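Local coordinates for putative HMP/thiamine permease protein YkoE (PDB 5EDL), which binds thiamine as the S component of an ECF transporter and is probably responsible for translocating hydroxymethylpyrimidine or thiamine compounds across the cell membrane, at residues Y21-F24 with T25-N29; V100-A103 with T104-A108; Y109-P112 with V113-A117. All coordinates share one frame; numbering follows the deposited sequence.

Interaction 1: Y21-F24 with T25-N29. With VIB (3-(4-amino-2-methyl-pyrimidin-5-ylmethyl)-5-(2-hydroxy-ethyl)-4-methyl-thiazol-3-ium), chain B.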
loop_
_atom_site.group_PDB
_atom_site.type_symbol
_atom_site.label_atom_id
_atom_site.label_comp_id
_atom_site.label_asym_id
_atom_site.label_seq_id
_atom_site.Cartn_x
_atom_site.Cartn_y
_atom_site.Cartn_z
ATOM N N TYR A 21 8.221 -4.436 -5.152
ATOM C CA TYR A 21 8.671 -3.050 -5.034
ATOM C C TYR A 21 10.015 -2.836 -5.749
ATOM O O TYR A 21 10.205 -1.853 -6.455
ATOM C CB TYR A 21 8.826 -2.642 -3.562
ATOM C CG TYR A 21 7.536 -2.387 -2.801
ATOM C CD1 TYR A 21 6.299 -2.732 -3.333
ATOM C CD2 TYR A 21 7.567 -1.784 -1.553
ATOM C CE1 TYR A 21 5.127 -2.481 -2.638
ATOM C CE2 TYR A 21 6.412 -1.527 -0.855
ATOM C CZ TYR A 21 5.200 -1.873 -1.400
ATOM O OH TYR A 21 4.073 -1.608 -0.695
ATOM N N LEU A 22 10.949 -3.752 -5.537
ATOM C CA LEU A 22 12.292 -3.602 -6.093
ATOM C C LEU A 22 12.270 -3.649 -7.624
ATOM O O LEU A 22 12.971 -2.886 -8.292
ATOM C CB LEU A 22 13.223 -4.687 -5.546
ATOM C CG LEU A 22 14.678 -4.644 -6.031
ATOM C CD1 LEU A 22 15.321 -3.294 -5.721
ATOM C CD2 LEU A 22 15.482 -5.779 -5.408
ATOM N N LEU A 23 11.472 -4.565 -8.162
ATOM C CA LEU A 23 11.298 -4.697 -9.603
ATOM C C LEU A 23 10.750 -3.400 -10.201
ATOM O O LEU A 23 11.276 -2.886 -11.191
ATOM C CB LEU A 23 10.363 -5.870 -9.923
ATOM C CG LEU A 23 9.739 -5.915 -11.320
ATOM C CD1 LEU A 23 10.807 -5.945 -12.399
ATOM C CD2 LEU A 23 8.812 -7.128 -11.459
ATOM N N PHE A 24 9.707 -2.859 -9.576
ATOM C CA PHE A 24 9.104 -1.616 -10.052
ATOM C C PHE A 24 10.019 -0.419 -9.873
ATOM O O PHE A 24 9.978 0.519 -10.665
ATOM C CB PHE A 24 7.767 -1.368 -9.355
ATOM C CG PHE A 24 6.623 -2.068 -10.017
ATOM C CD1 PHE A 24 5.878 -1.428 -10.992
ATOM C CD2 PHE A 24 6.312 -3.371 -9.694
ATOM C CE1 PHE A 24 4.840 -2.073 -11.619
ATOM C CE2 PHE A 24 5.267 -4.014 -10.315
ATOM C CZ PHE A 24 4.537 -3.361 -11.290
ATOM N N THR A 25 10.855 -0.453 -8.843
ATOM C CA THR A 25 11.838 0.604 -8.669
ATOM C C THR A 25 12.809 0.630 -9.851
ATOM O O THR A 25 13.142 1.703 -10.375
ATOM C CB THR A 25 12.610 0.440 -7.357
ATOM O OG1 THR A 25 11.767 0.854 -6.282
ATOM C CG2 THR A 25 13.884 1.292 -7.360
ATOM N N HIS A 26 13.250 -0.548 -10.274
ATOM C CA HIS A 26 14.146 -0.636 -11.427
ATOM C C HIS A 26 13.475 -0.051 -12.684
ATOM O O HIS A 26 14.077 0.760 -13.381
ATOM C CB HIS A 26 14.585 -2.084 -11.648
ATOM C CG HIS A 26 15.737 -2.495 -10.781
ATOM N ND1 HIS A 26 16.983 -1.911 -10.876
ATOM C CD2 HIS A 26 15.831 -3.422 -9.796
ATOM C CE1 HIS A 26 17.795 -2.462 -9.990
ATOM N NE2 HIS A 26 17.120 -3.381 -9.322
ATOM N N PHE A 27 12.223 -0.446 -12.941
ATOM C CA PHE A 27 11.390 0.166 -13.995
ATOM C C PHE A 27 11.330 1.689 -13.895
ATOM O O PHE A 27 11.482 2.402 -14.888
ATOM C CB PHE A 27 9.944 -0.351 -13.935
ATOM C CG PHE A 27 9.782 -1.800 -14.288
ATOM C CD1 PHE A 27 10.773 -2.489 -14.964
ATOM C CD2 PHE A 27 8.613 -2.473 -13.950
ATOM C CE1 PHE A 27 10.609 -3.833 -15.290
ATOM C CE2 PHE A 27 8.441 -3.814 -14.272
ATOM C CZ PHE A 27 9.442 -4.494 -14.943
ATOM N N GLY A 28 11.062 2.175 -12.689
ATOM C CA GLY A 28 10.924 3.595 -12.454
ATOM C C GLY A 28 12.181 4.377 -12.765
ATOM O O GLY A 28 12.104 5.471 -13.322
ATOM N N ASN A 29 13.338 3.824 -12.398
ATOM C CA ASN A 29 14.610 4.467 -12.716
ATOM C C ASN A 29 14.820 4.572 -14.226
ATOM O O ASN A 29 15.253 5.616 -14.732
ATOM C CB ASN A 29 15.779 3.711 -12.077
ATOM C CG ASN A 29 15.855 3.914 -10.573
ATOM O OD1 ASN A 29 15.399 4.927 -10.053
ATOM N ND2 ASN A 29 16.446 2.954 -9.872
HETATM C CM2 VIB B . 8.962 1.403 -0.668
HETATM N N4A VIB B . 8.087 5.300 -3.497
HETATM C CM4 VIB B . 9.962 6.431 -7.804
HETATM O O1 VIB B . 9.385 9.903 -6.209
HETATM C C7 VIB B . 10.764 10.161 -6.033
HETATM C C6 VIB B . 11.538 9.097 -6.773
HETATM C C2 VIB B . 11.484 6.054 -4.240
HETATM S S1 VIB B . 11.926 7.521 -4.566
HETATM C C5 VIB B . 11.383 7.806 -5.990
HETATM C C4 VIB B . 10.668 6.644 -6.461
HETATM N N3 VIB B . 10.741 5.535 -5.353
HETATM C C7A VIB B . 10.139 4.221 -5.553
HETATM C C4A VIB B . 8.800 4.063 -3.263
HETATM N N3A VIB B . 8.579 3.348 -2.158
HETATM C C2A VIB B . 9.260 2.186 -1.959
HETATM N N1A VIB B . 10.156 1.743 -2.897
HETATM C C6A VIB B . 10.392 2.457 -4.028
HETATM C C5A VIB B . 9.695 3.625 -4.205
#
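A turn of helix 4-35 that borders the thiamine pocket shows how helical periodicity divides labour: Y21 and T25, four residues apart, look onto the ligand, while L23, F24 and F27 make a hydrophobic cluster on another side. The backbone supplies the frame, with T25 N donating to Y21 O at 2.8 Å and F27 N giving a nearly straight bond to L23 O (N-H...O 172°). On the pocket side, the Y21 ring brings CD2 to within 3.6 Å of the ligand methyl CM2. T25 OG1 stands 3.1 Å from C6A of the pyrimidine; with OG1 beside the backbone N (chi1 -76°), the T25 hydroxyl is directed toward the ligand, and it is hydrogen-bonded to E75. The tyrosine hydroxyl is likewise held by E68 and by the backbone N of V50, so both side chains are tied to neighbouring parts of the fold as they meet thiamine. On the hydrophobic side, F27 turns its edge to the face of F24 in a T-shaped pair, with centroids 5.7 Å apart and planes at 74°. L23 reaches forward to the far end of the same F27 ring, where its CG lies 3.8 Å from CE2. Nearby, L22 and H26 run side by side, with L22 CD1 4.0 Å from H26 NE2. The chemistry implies a two-sided turn: aromatic carbon and a hydroxyl oxygen border the pyrimidine half of thiamine, whereas contacts among aromatic and aliphatic carbons pack the cluster.

Interaction 2: V100-A103 with T104-A108. With MPG ([(Z)-octadec-9-enyl] (2R)-2,3-bis(oxidanyl)propanoate), chain C.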
loop_
_atom_site.group_PDB
_atom_site.type_symbol
_atom_site.label_atom_id
_atom_site.label_comp_id
_atom_site.label_asym_id
_atom_site.label_seq_id
_atom_site.Cartn_x
_atom_site.Cartn_y
_atom_site.Cartn_z
ATOM N N VAL A 100 -5.137 7.701 7.470
ATOM C CA VAL A 100 -6.514 7.513 7.004
ATOM C C VAL A 100 -7.229 6.438 7.851
ATOM O O VAL A 100 -8.423 6.556 8.146
ATOM C CB VAL A 100 -6.538 7.141 5.502
ATOM C CG1 VAL A 100 -7.884 6.535 5.092
ATOM C CG2 VAL A 100 -6.199 8.362 4.650
ATOM N N PHE A 101 -6.499 5.397 8.253
ATOM C CA PHE A 101 -7.113 4.369 9.105
ATOM C C PHE A 101 -7.264 4.909 10.512
ATOM O O PHE A 101 -8.254 4.626 11.174
ATOM C CB PHE A 101 -6.303 3.064 9.073
ATOM C CG PHE A 101 -6.318 2.400 7.725
ATOM C CD1 PHE A 101 -7.484 1.815 7.246
ATOM C CD2 PHE A 101 -5.192 2.396 6.917
ATOM C CE1 PHE A 101 -7.521 1.224 6.000
ATOM C CE2 PHE A 101 -5.220 1.796 5.666
ATOM C CZ PHE A 101 -6.383 1.218 5.202
ATOM N N LEU A 102 -6.304 5.721 10.957
ATOM C CA LEU A 102 -6.457 6.442 12.215
ATOM C C LEU A 102 -7.722 7.307 12.185
ATOM O O LEU A 102 -8.538 7.271 13.110
ATOM C CB LEU A 102 -5.217 7.306 12.502
ATOM C CG LEU A 102 -5.307 8.412 13.565
ATOM C CD1 LEU A 102 -5.588 7.842 14.956
ATOM C CD2 LEU A 102 -4.038 9.263 13.581
ATOM N N ALA A 103 -7.890 8.066 11.108
ATOM C CA ALA A 103 -9.003 9.001 11.001
ATOM C C ALA A 103 -10.362 8.281 11.076
ATOM O O ALA A 103 -11.357 8.860 11.511
ATOM C CB ALA A 103 -8.896 9.791 9.717
ATOM N N THR A 104 -10.394 7.028 10.636
ATOM C CA THR A 104 -11.631 6.245 10.632
ATOM C C THR A 104 -11.601 5.167 11.725
ATOM O O THR A 104 -12.343 4.184 11.664
ATOM C CB THR A 104 -11.869 5.593 9.248
ATOM O OG1 THR A 104 -10.723 4.822 8.875
ATOM C CG2 THR A 104 -12.132 6.664 8.173
ATOM N N ARG A 105 -10.682 5.340 12.678
ATOM C CA ARG A 105 -10.622 4.560 13.916
ATOM C C ARG A 105 -10.385 3.074 13.697
ATOM O O ARG A 105 -10.795 2.243 14.521
ATOM C CB ARG A 105 -11.918 4.762 14.728
ATOM C CG ARG A 105 -12.076 6.180 15.282
ATOM C CD ARG A 105 -13.505 6.434 15.780
ATOM N NE ARG A 105 -13.883 5.516 16.853
ATOM C CZ ARG A 105 -15.135 5.191 17.164
ATOM N NH1 ARG A 105 -16.157 5.699 16.480
ATOM N NH2 ARG A 105 -15.367 4.345 18.159
ATOM N N TRP A 106 -9.735 2.748 12.584
ATOM C CA TRP A 106 -9.412 1.374 12.226
ATOM C C TRP A 106 -10.658 0.488 12.197
ATOM O O TRP A 106 -10.563 -0.723 12.371
ATOM C CB TRP A 106 -8.364 0.800 13.190
ATOM C CG TRP A 106 -7.102 1.620 13.226
ATOM C CD1 TRP A 106 -6.068 1.595 12.313
ATOM C CD2 TRP A 106 -6.743 2.604 14.204
ATOM N NE1 TRP A 106 -5.110 2.495 12.669
ATOM C CE2 TRP A 106 -5.490 3.126 13.826
ATOM C CE3 TRP A 106 -7.351 3.083 15.369
ATOM C CZ2 TRP A 106 -4.834 4.105 14.569
ATOM C CZ3 TRP A 106 -6.696 4.058 16.107
ATOM C CH2 TRP A 106 -5.450 4.555 15.703
ATOM N N LYS A 107 -11.813 1.103 11.944
ATOM C CA LYS A 107 -13.088 0.385 11.864
ATOM C C LYS A 107 -13.714 0.393 10.470
ATOM O O LYS A 107 -14.794 -0.154 10.288
ATOM C CB LYS A 107 -14.105 0.989 12.841
ATOM C CG LYS A 107 -13.790 0.795 14.305
ATOM C CD LYS A 107 -14.716 1.654 15.168
ATOM C CE LYS A 107 -16.173 1.442 14.796
ATOM N NZ LYS A 107 -17.106 2.197 15.684
ATOM N N ALA A 108 -13.072 1.048 9.507
ATOM C CA ALA A 108 -13.650 1.203 8.170
ATOM C C ALA A 108 -12.734 0.665 7.071
ATOM O O ALA A 108 -11.604 1.141 6.896
ATOM C CB ALA A 108 -13.968 2.661 7.904
HETATM C C2 MPG C . -0.177 11.800 10.293
HETATM C C3 MPG C . -1.141 11.026 11.164
HETATM C C4 MPG C . -0.738 9.567 11.192
HETATM C C5 MPG C . 0.476 9.406 12.077
HETATM C C6 MPG C . 0.211 8.344 13.115
HETATM C C7 MPG C . 0.238 6.991 12.449
HETATM C C8 MPG C . 0.453 5.916 13.490
HETATM C C9 MPG C . -0.881 5.557 14.106
HETATM C C10 MPG C . -1.030 4.500 14.936
HETATM C C11 MPG C . 0.122 3.595 15.315
HETATM C C12 MPG C . 0.166 3.497 16.824
HETATM C C13 MPG C . -1.061 2.767 17.342
HETATM C C14 MPG C . -2.028 3.714 18.023
HETATM C C15 MPG C . -2.719 3.013 19.173
HETATM C C16 MPG C . -4.206 3.274 19.111
HETATM C C17 MPG C . -4.918 2.433 20.145
HETATM C C18 MPG C . -6.335 2.187 19.678
HETATM O O1 MPG C . -1.046 13.621 9.028
HETATM C C1 MPG C . -0.557 13.264 10.300
#
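Where helix 85-103 ends, F101 and L102 accept the two backbone bonds of a Schellman motif, a standard way of closing a helix whose last carbonyls lack the next turn's N-H groups. W106 N reaches back to F101 O at 2.8 Å, and R105 N donates to L102 O at 2.9 Å. The second bond approaches from above the carbonyl plane, 67° out of it, as the chain reverses at R105, the C-prime residue with positive phi. T104 N divides its proton weakly between V100 O and F101 O. V100 O also lies 3.0 Å from T104 OG1, a possible second donor whose proton has another acceptor within range. The chain then folds through a type I' turn from T104 to K107, closed by K107 N on T104 O at 3.1 Å. The indole of W106 lies back along the helix end: L102 CA sits over the face of its six-membered ring in a CH-pi contact, and L102 CD1 approaches CH2 at 3.4 Å. F101 CB meets CD1 of the same indole, while NE1 is hydrogen-bonded to E98, farther back on helix 85-103. A bound lipid runs past, its C10 lying 3.8 Å from W106 CZ2. Thus the turn satisfies carbonyls at the helix end with backbone donors, and the indole joins a polar N-H tie to an apolar surface that meets the lipid chain.

Interaction 3: Y109-P112 with V113-A117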
loop_
_atom_site.group_PDB
_atom_site.type_symbol
_atom_site.label_atom_id
_atom_site.label_comp_id
_atom_site.label_asym_id
_atom_site.label_seq_id
_atom_site.Cartn_x
_atom_site.Cartn_y
_atom_site.Cartn_z
ATOM N N TYR A 109 -13.226 -0.308 6.311
ATOM C CA TYR A 109 -12.396 -0.928 5.286
ATOM C C TYR A 109 -13.112 -1.048 3.943
ATOM O O TYR A 109 -12.728 -1.845 3.095
ATOM C CB TYR A 109 -11.892 -2.285 5.796
ATOM C CG TYR A 109 -11.036 -2.085 7.024
ATOM C CD1 TYR A 109 -9.695 -1.750 6.908
ATOM C CD2 TYR A 109 -11.588 -2.144 8.297
ATOM C CE1 TYR A 109 -8.920 -1.525 8.016
ATOM C CE2 TYR A 109 -10.822 -1.907 9.419
ATOM C CZ TYR A 109 -9.482 -1.608 9.273
ATOM O OH TYR A 109 -8.698 -1.376 10.378
ATOM N N SER A 110 -14.121 -0.202 3.742
ATOM C CA SER A 110 -14.775 -0.090 2.446
ATOM C C SER A 110 -13.773 0.441 1.401
ATOM O O SER A 110 -12.758 1.049 1.749
ATOM C CB SER A 110 -16.006 0.825 2.531
ATOM O OG SER A 110 -15.616 2.185 2.670
ATOM N N LEU A 111 -14.068 0.200 0.128
ATOM C CA LEU A 111 -13.161 0.560 -0.959
ATOM C C LEU A 111 -12.761 2.044 -0.962
ATOM O O LEU A 111 -11.593 2.359 -1.158
ATOM C CB LEU A 111 -13.777 0.200 -2.308
ATOM C CG LEU A 111 -12.898 0.517 -3.525
ATOM C CD1 LEU A 111 -11.571 -0.222 -3.429
ATOM C CD2 LEU A 111 -13.632 0.157 -4.830
ATOM N N PRO A 112 -13.730 2.948 -0.761
ATOM C CA PRO A 112 -13.405 4.379 -0.705
ATOM C C PRO A 112 -12.373 4.705 0.380
ATOM O O PRO A 112 -11.527 5.575 0.156
ATOM C CB PRO A 112 -14.753 5.033 -0.386
ATOM C CG PRO A 112 -15.774 4.050 -0.889
ATOM C CD PRO A 112 -15.179 2.705 -0.627
ATOM N N VAL A 113 -12.436 4.023 1.524
ATOM C CA VAL A 113 -11.450 4.247 2.568
ATOM C C VAL A 113 -10.078 3.675 2.165
ATOM O O VAL A 113 -9.056 4.303 2.415
ATOM C CB VAL A 113 -11.892 3.657 3.918
ATOM C CG1 VAL A 113 -10.761 3.801 4.947
ATOM C CG2 VAL A 113 -13.184 4.357 4.411
ATOM N N LEU A 114 -10.065 2.503 1.530
ATOM C CA LEU A 114 -8.815 1.930 1.030
ATOM C C LEU A 114 -8.179 2.865 -0.008
ATOM O O LEU A 114 -6.962 3.084 -0.009
ATOM C CB LEU A 114 -9.056 0.543 0.422
ATOM C CG LEU A 114 -9.700 -0.507 1.343
ATOM C CD1 LEU A 114 -9.737 -1.863 0.648
ATOM C CD2 LEU A 114 -8.963 -0.604 2.673
ATOM N N MET A 115 -9.009 3.422 -0.882
ATOM C CA MET A 115 -8.513 4.326 -1.916
ATOM C C MET A 115 -7.955 5.612 -1.307
ATOM O O MET A 115 -6.875 6.060 -1.701
ATOM C CB MET A 115 -9.606 4.637 -2.935
ATOM C CG MET A 115 -9.926 3.465 -3.865
ATOM S SD MET A 115 -11.134 3.949 -5.115
ATOM C CE MET A 115 -11.088 2.529 -6.202
ATOM N N LEU A 116 -8.672 6.178 -0.333
ATOM C CA LEU A 116 -8.173 7.316 0.434
ATOM C C LEU A 116 -6.830 7.026 1.101
ATOM O O LEU A 116 -5.973 7.887 1.180
ATOM C CB LEU A 116 -9.177 7.712 1.512
ATOM C CG LEU A 116 -9.674 9.145 1.608
ATOM C CD1 LEU A 116 -9.767 9.823 0.247
ATOM C CD2 LEU A 116 -11.032 9.143 2.314
ATOM N N ALA A 117 -6.689 5.823 1.631
ATOM C CA ALA A 117 -5.455 5.421 2.288
ATOM C C ALA A 117 -4.298 5.441 1.274
ATOM O O ALA A 117 -3.227 5.981 1.558
ATOM C CB ALA A 117 -5.621 4.034 2.915
#
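The first turn of helix 111-132 is stitched by L111 and M115, whose side chains cross at a slant one helical turn apart and illustrate how an i to i+4 pair can meet through its outer atoms. Beginning at the backbone, M115 CB lies 3.5 Å from L111 O, the same oxygen that accepts a hydrogen bond from M115 N at 2.8 Å. CG stays beside that carbonyl and is 4.1 Å from L111 CD1. Farther out, SD approaches L111 CG at 4.2 Å, and the terminal CE settles against L111 CD2 at 3.7 Å. This progress outward follows from an extended chain beyond CG (chi2 -176°, chi3 170°), which carries the thioether across the leucine's branch. Both side chains also touch L160 of helix 140-170. Were L111 replaced by an alanine, M115 SD and CE would probably lose their leucine partner, leaving a gap beside L160 and the methionine freer to turn. At the helix start, S110 occupies the N-cap position but makes no capping bond with its side chain; its backbone O instead accepts from L114 N at 3.1 Å and, weakly, from V113 N. Just before it, Y109 offers a ring edge to L114 CD2, 4.4 Å from CD1 of the tyrosine, while its hydroxyl is bonded to W106 O. Regular backbone bonding thus starts the helix without help from the serine hydroxyl, and the L111-M115 side-chain contact, made wholly of carbon and sulfur, rests on dispersion and shape.

How the interactions relate
Interactions 2 and 3 form one helical hairpin, with centres about 10 Å apart: the first closes helix 85-103 and the second opens helix 111-132. They touch directly: F101 CE2 lies 3.6 Å from A117 CB, and V100 CG1 3.7 Å from the backbone V113 O, so the two helices begin to pack as soon as the chain has reversed. Interaction 1 stands on the opposite side of the chain's centre, about 30 Å from interaction 2 and 25 Å from interaction 3 between centres, and touches neither. It borders the thiamine pocket; interaction 2 instead meets a bound lipid, and interaction 3 joins that hairpin to helix 140-170.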